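Local coordinates for protein choloylglycine hydrolase (Clostridium perfringens, PDB 2BJF) that hydrolyses the amide bond of glycine- and taurine-conjugated bile salts, releasing free bile acids and the amino acid, and also acts as a bile acid amine N-acyltransferase, at residues T50-L55 against M71-L76. Numbering follows the deposited sequence.
Sequences TKYAVL and MNEKGL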
# COMPACT_ATOMS: atom_id res chain seq x y z
N THR A 50 -12.81 6.54 46.92
CA THR A 50 -11.48 6.85 46.39
C THR A 50 -10.43 6.89 47.48
O THR A 50 -10.65 7.45 48.56
CB THR A 50 -11.46 8.20 45.62
OG1 THR A 50 -11.87 9.26 46.49
CG2 THR A 50 -12.39 8.15 44.41
N LYS A 51 -9.28 6.27 47.21
CA LYS A 51 -8.11 6.41 48.07
C LYS A 51 -7.31 7.62 47.59
O LYS A 51 -6.88 8.45 48.39
CB LYS A 51 -7.25 5.14 48.04
CG LYS A 51 -6.01 5.20 48.92
CD LYS A 51 -5.16 3.95 48.77
CE LYS A 51 -3.88 4.06 49.59
NZ LYS A 51 -3.06 2.82 49.49
N TYR A 52 -7.14 7.72 46.27
CA TYR A 52 -6.42 8.82 45.65
C TYR A 52 -7.37 9.73 44.87
O TYR A 52 -8.39 9.28 44.35
CB TYR A 52 -5.33 8.28 44.71
CG TYR A 52 -4.34 7.35 45.38
CD1 TYR A 52 -3.52 7.81 46.41
CD2 TYR A 52 -4.22 6.02 44.98
CE1 TYR A 52 -2.60 6.96 47.03
CE2 TYR A 52 -3.31 5.16 45.59
CZ TYR A 52 -2.50 5.64 46.62
OH TYR A 52 -1.60 4.80 47.22
N ALA A 53 -7.02 11.02 44.82
CA ALA A 53 -7.76 12.00 44.03
C ALA A 53 -7.59 11.71 42.54
O ALA A 53 -6.52 11.27 42.11
CB ALA A 53 -7.30 13.40 44.36
N VAL A 54 -8.64 11.97 41.76
CA VAL A 54 -8.69 11.61 40.34
C VAL A 54 -9.08 12.82 39.49
O VAL A 54 -9.92 13.62 39.88
CB VAL A 54 -9.70 10.45 40.10
CG1 VAL A 54 -9.83 10.12 38.62
CG2 VAL A 54 -9.30 9.20 40.88
N LEU A 55 -8.45 12.94 38.32
CA LEU A 55 -8.83 13.94 37.32
C LEU A 55 -8.82 13.33 35.92
O LEU A 55 -7.84 12.69 35.53
CB LEU A 55 -7.89 15.15 37.37
CG LEU A 55 -8.20 16.30 36.39
CD1 LEU A 55 -9.47 17.04 36.79
CD2 LEU A 55 -7.03 17.27 36.29
N MET A 71 -6.15 10.42 35.24
CA MET A 71 -5.00 10.10 36.07
C MET A 71 -5.33 10.33 37.54
O MET A 71 -6.34 10.95 37.86
CB MET A 71 -3.79 10.96 35.68
CG MET A 71 -4.01 12.44 35.90
SD MET A 71 -2.61 13.46 35.41
CE MET A 71 -3.52 14.91 34.91
N ASN A 72 -4.48 9.82 38.42
CA ASN A 72 -4.58 10.16 39.84
C ASN A 72 -3.41 11.03 40.32
O ASN A 72 -2.47 11.32 39.56
CB ASN A 72 -4.79 8.91 40.72
CG ASN A 72 -3.59 7.98 40.75
OD1 ASN A 72 -2.44 8.39 40.56
ND2 ASN A 72 -3.85 6.70 41.01
N GLU A 73 -3.47 11.43 41.59
CA GLU A 73 -2.47 12.31 42.21
C GLU A 73 -1.07 11.69 42.31
O GLU A 73 -0.10 12.40 42.57
CB GLU A 73 -2.94 12.71 43.60
CG GLU A 73 -3.24 11.53 44.51
CD GLU A 73 -3.51 11.95 45.93
OE1 GLU A 73 -2.56 12.35 46.63
OE2 GLU A 73 -4.68 11.86 46.36
N LYS A 74 -0.98 10.37 42.11
CA LYS A 74 0.28 9.65 42.25
C LYS A 74 1.01 9.50 40.91
O LYS A 74 2.13 8.98 40.86
CB LYS A 74 0.05 8.27 42.88
CG LYS A 74 -0.67 8.28 44.23
CD LYS A 74 0.04 9.13 45.29
CE LYS A 74 1.31 8.48 45.80
NZ LYS A 74 1.92 9.27 46.90
N GLY A 75 0.37 9.95 39.84
CA GLY A 75 0.97 9.89 38.51
C GLY A 75 0.64 8.63 37.74
O GLY A 75 1.33 8.29 36.77
N LEU A 76 -0.41 7.93 38.16
CA LEU A 76 -0.93 6.78 37.41
C LEU A 76 -2.00 7.26 36.44
O LEU A 76 -2.91 7.99 36.82
CB LEU A 76 -1.50 5.72 38.36
CG LEU A 76 -2.00 4.41 37.75
CD1 LEU A 76 -0.85 3.62 37.12
CD2 LEU A 76 -2.72 3.58 38.79
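Leu55 and Met71 form a hydrogen-bonded antiparallel pair, the amide of each donating to the carbonyl of the other, with Met71 N 2.8 Å from Leu55 O. One step on, Val54 faces Asn72 as a non-hydrogen-bonded pair; beyond it, in the loops, Glu73 N still donates to Ala53 O along a distinctly bent path (138° at the hydrogen). That same carbonyl also receives a CA-H...O contact from Asn72.

Where the regular pairing ends, a side chain takes over. Glu73 OE2 accepts a hydrogen bond from Ala53 N at 2.9 Å, almost perfectly straight, using the anti lone pair. Its CG sits between the backbone N and the carbonyl carbon (chi1 56°), and the chain beyond is extended, bringing the carboxylate alongside the other backbone. Glu73 thus holds Ala53 twice, by its backbone N at the carbonyl and by its carboxylate at the amide, while Glu73 OE1 forms a salt bridge with Arg35, which would favour the charged carboxylate.

The Tyr52-Lys74 contact lies beyond the end of the ladder, where both chains are loop. Lys74 lays CG over one face of the Tyr52 ring, a CH-pi contact 3.7 Å from the centroid, while Lys51 CG covers the opposite face. Leu55 and Met71 share one face of the sheet, touching loosely through CD2 and CE, and both pack on Tyr289.

Asn72 shapes the turn that follows. Its OD1 accepts Lys74 N at 2.9 Å and Leu76 N from opposite faces of the amide plane, and its ND2 reaches out to Leu110 O of helix 105-112. The result is an Asx turn superposed on a type I beta turn, Asn72 to Gly75, which reverses the chain from strand 70-72 into strand 77-82 within an antiparallel sheet of this Ntn-hydrolase.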